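Local structure of ER-derived vesicles protein ERV41 (Saccharomyces cerevisiae, 3ZLC) at residues N29-C32 with D33-Q36; A86-A89 with E90-E93; D165-P168 with Y169-N172; T198-K201 with K202-A205. The protein helps carry a subset of secretory proteins from the endoplasmic reticulum to the Golgi in COPII-coated vesicles and facilitates retrograde transport back to the endoplasmic reticulum. All coordinates share one frame; numbering follows the deposited sequence.

Interaction 1 of 4, residues N29-C32 with D33-Q36; sequences NTKC and DWLQ
Lys31 and Cys32 offer their carbonyl oxygens to the amides of Trp34 and Leu35, three residues further on in each case. The first bond, Trp34 N to Lys31 O, is 3.3 Å long; the second, Leu35 N to Cys32 O, is shorter at 2.9 Å. Both bend to an N-H...O angle of 156°. Cys32 O has a further donor, a water at 2.9 Å that also donates to Leu35 O at 2.7 Å, so the two carbonyls are bridged. This is a short 3-10 turn joining strand 19-28 of one sheet of the lumenal domain to strand 35-41 of the other, and the disulfide from Cys32 to Cys117 ties it to strand 117-126. The two branches of Thr30 do different jobs. With CG2 anti to the backbone N (chi1 -58°), the methyl packs on Trp34 CB at 3.8 Å and Leu35 CD2 at 4.0 Å, while OG1 is hydrogen-bonded to Lys153 O. Lys31 brings its CB to 3.7 Å from Trp34 CD1, approaching the indole obliquely; beyond CG the lysine chain bends and leads away from the ring. Asp33 O accepts from Lys137 NZ, and the indole packs on Ala147 and Pro148.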
# COMPACT_ATOMS: atom_id res chain seq x y z
N ASN A 29 -9.42 5.57 5.22
CA ASN A 29 -10.44 6.28 6.03
C ASN A 29 -11.40 7.09 5.15
O ASN A 29 -11.84 8.18 5.53
CB ASN A 29 -9.71 7.19 7.04
CG ASN A 29 -10.58 7.69 8.19
OD1 ASN A 29 -10.10 8.46 9.02
ND2 ASN A 29 -11.85 7.24 8.27
N THR A 30 -11.75 6.53 4.00
CA THR A 30 -12.73 7.13 3.07
C THR A 30 -13.62 6.02 2.50
O THR A 30 -13.15 4.89 2.29
CB THR A 30 -12.01 7.85 1.91
OG1 THR A 30 -11.12 8.86 2.43
CG2 THR A 30 -13.02 8.50 0.95
N LYS A 31 -14.90 6.33 2.28
CA LYS A 31 -15.83 5.37 1.67
C LYS A 31 -15.34 4.97 0.28
O LYS A 31 -14.77 5.80 -0.43
CB LYS A 31 -17.23 5.97 1.53
CG LYS A 31 -17.74 6.65 2.78
CD LYS A 31 -18.06 5.66 3.85
CE LYS A 31 -19.57 5.51 3.99
NZ LYS A 31 -19.90 4.46 5.00
N CYS A 32 -15.57 3.72 -0.10
CA CYS A 32 -14.98 3.17 -1.33
C CYS A 32 -15.34 3.95 -2.60
O CYS A 32 -14.50 4.16 -3.48
CB CYS A 32 -15.41 1.71 -1.52
SG CYS A 32 -14.86 0.59 -0.22
N ASP A 33 -16.59 4.38 -2.70
CA ASP A 33 -17.11 4.95 -3.95
C ASP A 33 -16.52 6.35 -4.26
O ASP A 33 -16.69 6.86 -5.37
CB ASP A 33 -18.65 4.97 -3.93
CG ASP A 33 -19.27 3.59 -4.26
OD1 ASP A 33 -18.54 2.60 -4.42
OD2 ASP A 33 -20.51 3.49 -4.36
N TRP A 34 -15.84 6.95 -3.30
CA TRP A 34 -15.13 8.21 -3.56
C TRP A 34 -13.76 7.95 -4.17
O TRP A 34 -13.10 8.87 -4.66
CB TRP A 34 -14.92 9.01 -2.26
CG TRP A 34 -16.17 9.50 -1.58
CD1 TRP A 34 -16.63 9.12 -0.35
CD2 TRP A 34 -17.11 10.46 -2.08
NE1 TRP A 34 -17.79 9.79 -0.06
CE2 TRP A 34 -18.11 10.61 -1.11
CE3 TRP A 34 -17.20 11.21 -3.26
CZ2 TRP A 34 -19.19 11.47 -1.27
CZ3 TRP A 34 -18.27 12.07 -3.42
CH2 TRP A 34 -19.26 12.19 -2.43
N LEU A 35 -13.31 6.70 -4.11
CA LEU A 35 -11.92 6.36 -4.41
C LEU A 35 -11.71 5.89 -5.84
O LEU A 35 -12.60 5.24 -6.43
CB LEU A 35 -11.40 5.29 -3.45
CG LEU A 35 -11.36 5.70 -1.97
CD1 LEU A 35 -10.83 4.57 -1.09
CD2 LEU A 35 -10.54 6.97 -1.79
N GLN A 36 -10.54 6.20 -6.40
CA GLN A 36 -10.10 5.57 -7.63
C GLN A 36 -8.66 5.07 -7.45
O GLN A 36 -7.86 5.68 -6.73
CB GLN A 36 -10.21 6.53 -8.83
CG GLN A 36 -9.19 7.67 -8.83
CD GLN A 36 -9.17 8.42 -10.15
OE1 GLN A 36 -9.14 7.82 -11.23
NE2 GLN A 36 -9.21 9.75 -10.08
O HOH W 1 -14.17 3.06 -6.17

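Interaction 2 of 4, residues A86-A89 with E90-E93; sequences AIPA and EFRE
The backbone from Pro88 to Arg92 folds through two overlapping type I turns, closed by a short, nearly straight bond from Phe91 N to Pro88 O (2.7 Å, 169°) and a weak one from Arg92 N to Ala89 O (3.4 Å). The result is a short 3-10-like stretch in the long loop between strands 67-68 and 117-126, at the periphery of the lumenal domain. Arg92 doubles back across it. Its chain bends at chi2 (-42°) and then runs on extended through chi3, which carries the guanidinium over Ile87, whose side chain it crosses at about a right angle. Ile87 CG1 lies 3.0 Å above one face of the guanidinium, offset toward its rim, and Ile87 CG2 lies on that same side, nearer the start of the group, 3.5 Å from Arg92 NE. The rotation of the flat group is fixed at its nitrogens by partners beyond the turn: NH1 donates to Ile62 O, and NH2 forms a salt bridge with Glu85. That carboxylate also accepts the Ile87 amide, so a single acidic residue links both sides of the pair. Ile87 CG2 touches Phe91 more loosely, 4.3 Å from its CB, and the phenyl ring meets Phe114 with the planes inclined at about 50°. Pro88 approaches the same phenyl at its edge, near the ring plane, with CB 3.8 Å from Phe91 CD1; the same Pro88 CB lies 3.6 Å from Glu90 OE1.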
# COMPACT_ATOMS: atom_id res chain seq x y z
N ALA A 86 -0.71 4.76 21.07
CA ALA A 86 -0.88 5.92 20.19
C ALA A 86 -2.22 5.97 19.44
O ALA A 86 -2.60 7.02 18.91
CB ALA A 86 0.27 6.02 19.20
N ILE A 87 -2.91 4.84 19.37
CA ILE A 87 -4.20 4.78 18.70
C ILE A 87 -5.27 5.40 19.58
O ILE A 87 -5.49 4.93 20.70
CB ILE A 87 -4.62 3.34 18.40
CG1 ILE A 87 -3.58 2.66 17.53
CG2 ILE A 87 -5.98 3.31 17.70
CD1 ILE A 87 -3.33 3.45 16.29
N PRO A 88 -5.93 6.47 19.09
CA PRO A 88 -7.11 6.99 19.79
C PRO A 88 -8.08 5.83 19.94
O PRO A 88 -8.41 5.18 18.95
CB PRO A 88 -7.67 8.03 18.81
CG PRO A 88 -6.50 8.44 17.96
CD PRO A 88 -5.66 7.19 17.83
N ALA A 89 -8.51 5.54 21.17
CA ALA A 89 -9.37 4.39 21.44
C ALA A 89 -10.65 4.42 20.60
O ALA A 89 -11.32 3.39 20.43
CB ALA A 89 -9.70 4.31 22.93
N GLU A 90 -10.98 5.60 20.09
CA GLU A 90 -12.06 5.78 19.13
C GLU A 90 -11.85 4.94 17.87
O GLU A 90 -12.81 4.57 17.20
CB GLU A 90 -12.16 7.26 18.72
CG GLU A 90 -12.56 8.21 19.85
CD GLU A 90 -11.95 9.59 19.70
OE1 GLU A 90 -10.80 9.68 19.21
OE2 GLU A 90 -12.60 10.58 20.07
N PHE A 91 -10.59 4.63 17.54
CA PHE A 91 -10.32 3.98 16.27
C PHE A 91 -9.94 2.51 16.37
O PHE A 91 -9.35 1.93 15.46
CB PHE A 91 -9.32 4.81 15.46
CG PHE A 91 -9.87 6.13 15.02
CD1 PHE A 91 -9.92 7.21 15.89
CD2 PHE A 91 -10.39 6.29 13.74
CE1 PHE A 91 -10.45 8.43 15.49
CE2 PHE A 91 -10.92 7.50 13.33
CZ PHE A 91 -10.95 8.57 14.21
N ARG A 92 -10.34 1.91 17.48
CA ARG A 92 -10.25 0.47 17.59
C ARG A 92 -11.44 -0.16 16.87
O ARG A 92 -12.42 0.53 16.54
CB ARG A 92 -10.16 0.04 19.05
CG ARG A 92 -8.85 0.49 19.71
CD ARG A 92 -7.68 0.27 18.76
NE ARG A 92 -6.39 0.30 19.44
CZ ARG A 92 -5.22 0.04 18.85
NH1 ARG A 92 -5.15 -0.26 17.56
NH2 ARG A 92 -4.10 0.08 19.56
N GLU A 93 -11.33 -1.44 16.59
CA GLU A 93 -12.29 -2.13 15.73
C GLU A 93 -13.71 -2.15 16.28
O GLU A 93 -13.93 -2.53 17.43
CB GLU A 93 -11.82 -3.57 15.55
CG GLU A 93 -12.61 -4.33 14.52
CD GLU A 93 -12.07 -5.71 14.32
OE1 GLU A 93 -11.06 -6.05 14.98
OE2 GLU A 93 -12.65 -6.45 13.51

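Interaction 3 of 4, residues D165-P168 with Y169-N172; sequences DFYP and YIDN
Tyr167 holds CG between its backbone N and carbonyl carbon (chi1 56°), swinging the phenol across the chain that follows, while Ile170 places CG1 anti to its own N (chi1 -160°) and CG2 back toward Phe166. One isoleucine therefore serves two rings. Its CB stands over the centre of the Tyr167 ring, 3.7 Å from the centroid, and its CG2 lies over a face of the Phe166 ring, 3.6 Å from that centroid but displaced toward the rim. Both are CH-pi contacts, and the side chain crosses each aromatic at about a right angle. The remaining branch fills in between them: CG1 is 3.5 Å from Tyr167 CE1, and CD1 reaches the CE1 atoms of both rings. What brings these groups together is a type I beta turn, Tyr167 to Ile170, in the loop between strands 156-163 and 177-179. Ile170 N closes it on Tyr167 O at 3.1 Å. A water joins the turn to the residue after it, accepting from Asp171 N and hydrogen-bonded to Tyr167 OH, which is also bonded to Asn210 O on strand 209-219. A second water donates to Pro168 O and Ile170 O, at 2.8 Å from Pro168 O, and so bridges carbonyls on the two halves of the turn. Against the phenol of Tyr167 packs Tyr169 CB, 3.8 Å from Tyr167 CD2. Asn172 comes obliquely to the Phe166 ring, Asn172 ND2 being 3.8 Å from Phe166 CE1, and that amide nitrogen donates to Asp175 OD2.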
# COMPACT_ATOMS: atom_id res chain seq x y z
N ASP A 165 5.32 -13.65 -5.10
CA ASP A 165 4.71 -14.72 -4.33
C ASP A 165 5.05 -14.60 -2.84
O ASP A 165 6.20 -14.35 -2.48
CB ASP A 165 5.21 -16.07 -4.85
CG ASP A 165 4.77 -16.35 -6.27
OD1 ASP A 165 3.67 -15.91 -6.64
OD2 ASP A 165 5.54 -16.99 -7.02
N PHE A 166 4.08 -14.81 -1.97
CA PHE A 166 4.37 -14.75 -0.55
C PHE A 166 5.29 -15.92 -0.20
O PHE A 166 5.26 -16.97 -0.87
CB PHE A 166 3.09 -14.76 0.29
CG PHE A 166 3.11 -13.77 1.43
CD1 PHE A 166 3.05 -12.39 1.18
CD2 PHE A 166 3.19 -14.20 2.75
CE1 PHE A 166 3.07 -11.47 2.23
CE2 PHE A 166 3.20 -13.29 3.81
CZ PHE A 166 3.15 -11.92 3.54
N TYR A 167 6.17 -15.75 0.78
CA TYR A 167 7.09 -16.83 1.13
C TYR A 167 7.32 -16.78 2.64
O TYR A 167 7.06 -15.74 3.25
CB TYR A 167 8.40 -16.73 0.33
CG TYR A 167 9.12 -15.42 0.46
CD1 TYR A 167 8.72 -14.30 -0.27
CD2 TYR A 167 10.23 -15.29 1.29
CE1 TYR A 167 9.39 -13.08 -0.16
CE2 TYR A 167 10.90 -14.08 1.42
CZ TYR A 167 10.48 -12.99 0.68
OH TYR A 167 11.15 -11.79 0.80
N PRO A 168 7.78 -17.89 3.24
CA PRO A 168 7.78 -17.96 4.71
C PRO A 168 8.72 -16.96 5.39
O PRO A 168 8.51 -16.63 6.56
CB PRO A 168 8.26 -19.39 4.98
CG PRO A 168 7.85 -20.15 3.76
CD PRO A 168 8.06 -19.20 2.63
N TYR A 169 9.72 -16.48 4.67
CA TYR A 169 10.75 -15.61 5.25
C TYR A 169 10.43 -14.14 5.05
O TYR A 169 11.21 -13.27 5.47
CB TYR A 169 12.10 -15.88 4.59
CG TYR A 169 12.35 -17.34 4.27
CD1 TYR A 169 12.13 -18.33 5.22
CD2 TYR A 169 12.78 -17.73 3.00
CE1 TYR A 169 12.36 -19.69 4.92
CE2 TYR A 169 13.01 -19.08 2.69
CZ TYR A 169 12.79 -20.04 3.65
OH TYR A 169 13.04 -21.37 3.36
N ILE A 170 9.30 -13.86 4.41
CA ILE A 170 8.99 -12.50 3.97
C ILE A 170 8.88 -11.52 5.15
O ILE A 170 8.45 -11.88 6.24
CB ILE A 170 7.72 -12.47 3.08
CG1 ILE A 170 7.66 -11.19 2.23
CG2 ILE A 170 6.46 -12.64 3.91
CD1 ILE A 170 6.60 -11.30 1.10
N ASP A 171 9.32 -10.30 4.93
CA ASP A 171 9.24 -9.28 5.96
C ASP A 171 9.18 -7.97 5.21
O ASP A 171 10.21 -7.42 4.85
CB ASP A 171 10.49 -9.35 6.87
CG ASP A 171 10.37 -8.44 8.09
OD1 ASP A 171 9.48 -7.56 8.08
OD2 ASP A 171 11.15 -8.59 9.07
N ASN A 172 7.97 -7.51 4.91
CA ASN A 172 7.77 -6.31 4.10
C ASN A 172 7.72 -5.09 5.00
O ASN A 172 6.99 -5.07 5.99
CB ASN A 172 6.43 -6.42 3.32
CG ASN A 172 6.39 -7.62 2.40
OD1 ASN A 172 7.25 -7.76 1.51
ND2 ASN A 172 5.42 -8.52 2.62
O HOH W 2 11.07 -9.65 2.74
O HOH W 3 8.82 -14.15 7.73

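Interaction 4 of 4, residues T198-K201 with K202-A205; sequences TLFK and KLGA
Phe200 O accepts two backbone amides as strand 188-200 ends in a type I beta turn over Phe200 to Leu203, with an alpha turn superposed on it; the turn starts the connection to strand 209-219. Leu203 N binds at 2.8 Å from above the carbonyl plane, and Gly204 N at 3.0 Å nearly along the C=O axis, so the two donors approach the oxygen from different directions. On the packed side Phe200 and Leu203 lie side by side and point the same way, with Phe200 CB 3.9 Å from Leu203 CG and Leu203 CD1 reaching obliquely toward the phenyl ring. The tyrosines Tyr167 and Tyr169 also meet that phenyl. The other side is looser and largely exposed. Lys201 and Lys202 direct their CB atoms away from the turn; Lys201 NZ, at the end of an extended chain, is hydrogen-bonded to Ser248 OG. Gly204, with positive phi (106°), turns the chain back along the strand, where a water accepts from Phe200 N and donates to Gly204 O. Leu199, its CG anti to the backbone N, stretches across to the returning chain, where CD1 lies 3.6 Å from Ala205 CA and 3.9 Å from Ala205 CB.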
# COMPACT_ATOMS: atom_id res chain seq x y z
N THR A 198 14.76 -12.27 -5.20
CA THR A 198 15.65 -13.16 -4.46
C THR A 198 15.48 -14.61 -4.89
O THR A 198 14.39 -15.03 -5.29
CB THR A 198 15.39 -13.06 -2.96
OG1 THR A 198 14.00 -13.27 -2.70
CG2 THR A 198 15.82 -11.69 -2.44
N LEU A 199 16.56 -15.37 -4.83
CA LEU A 199 16.45 -16.79 -5.08
C LEU A 199 16.79 -17.52 -3.79
O LEU A 199 17.94 -17.51 -3.35
CB LEU A 199 17.38 -17.22 -6.23
CG LEU A 199 17.54 -18.74 -6.45
CD1 LEU A 199 16.22 -19.45 -6.34
CD2 LEU A 199 18.18 -19.04 -7.80
N PHE A 200 15.78 -18.12 -3.16
CA PHE A 200 16.03 -18.96 -2.00
C PHE A 200 16.12 -20.38 -2.51
O PHE A 200 15.11 -20.95 -2.93
CB PHE A 200 14.88 -18.88 -1.00
CG PHE A 200 14.72 -17.53 -0.36
CD1 PHE A 200 15.47 -17.17 0.75
CD2 PHE A 200 13.79 -16.63 -0.87
CE1 PHE A 200 15.31 -15.91 1.34
CE2 PHE A 200 13.63 -15.37 -0.29
CZ PHE A 200 14.39 -15.02 0.82
N LYS A 201 17.31 -20.97 -2.48
CA LYS A 201 17.48 -22.34 -2.97
C LYS A 201 16.62 -23.34 -2.19
O LYS A 201 16.30 -24.42 -2.71
CB LYS A 201 18.96 -22.74 -2.96
CG LYS A 201 19.76 -22.08 -4.08
CD LYS A 201 21.23 -22.46 -4.00
CE LYS A 201 22.02 -21.81 -5.14
NZ LYS A 201 23.49 -22.00 -4.98
N LYS A 202 16.23 -22.98 -0.97
CA LYS A 202 15.33 -23.82 -0.17
C LYS A 202 13.89 -23.80 -0.69
O LYS A 202 13.07 -24.64 -0.31
CB LYS A 202 15.35 -23.38 1.30
CG LYS A 202 16.40 -24.09 2.15
CD LYS A 202 16.22 -23.73 3.63
CE LYS A 202 16.50 -24.93 4.53
NZ LYS A 202 17.84 -24.89 5.18
N LEU A 203 13.59 -22.85 -1.57
CA LEU A 203 12.23 -22.67 -2.10
C LEU A 203 12.13 -22.98 -3.60
O LEU A 203 11.07 -23.41 -4.09
CB LEU A 203 11.76 -21.24 -1.83
CG LEU A 203 11.60 -20.85 -0.36
CD1 LEU A 203 11.03 -19.45 -0.23
CD2 LEU A 203 10.71 -21.85 0.37
N GLY A 204 13.22 -22.76 -4.33
CA GLY A 204 13.22 -22.97 -5.77
C GLY A 204 13.22 -21.66 -6.55
O GLY A 204 12.85 -20.61 -6.01
N ALA A 205 13.62 -21.72 -7.81
CA ALA A 205 13.68 -20.52 -8.66
C ALA A 205 12.33 -20.19 -9.30
O ALA A 205 12.13 -19.08 -9.79
CB ALA A 205 14.75 -20.70 -9.73
O HOH W 4 13.22 -18.18 -4.15

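How the interactions relate
The four contacts follow one another in series, each turning a short piece of chain back on itself; none nests within or crosses another. Interaction 1 closes the link between strands 19-28 and 35-41, and so between the two sheets. Interaction 2 shapes part of the long excursion before strand 117-126; its nearest atoms lie about 4 Å from interaction 1, without touching. Interaction 3 turns the loop after strand 156-163 and packs against interaction 4 at the end of strand 188-200: Tyr167 CE2 and Phe200 CE2 are 3.5 Å apart. This pair, on the opposite side of the chain's centre from interaction 1, joins a loop of one sheet to a strand end and turn of the other.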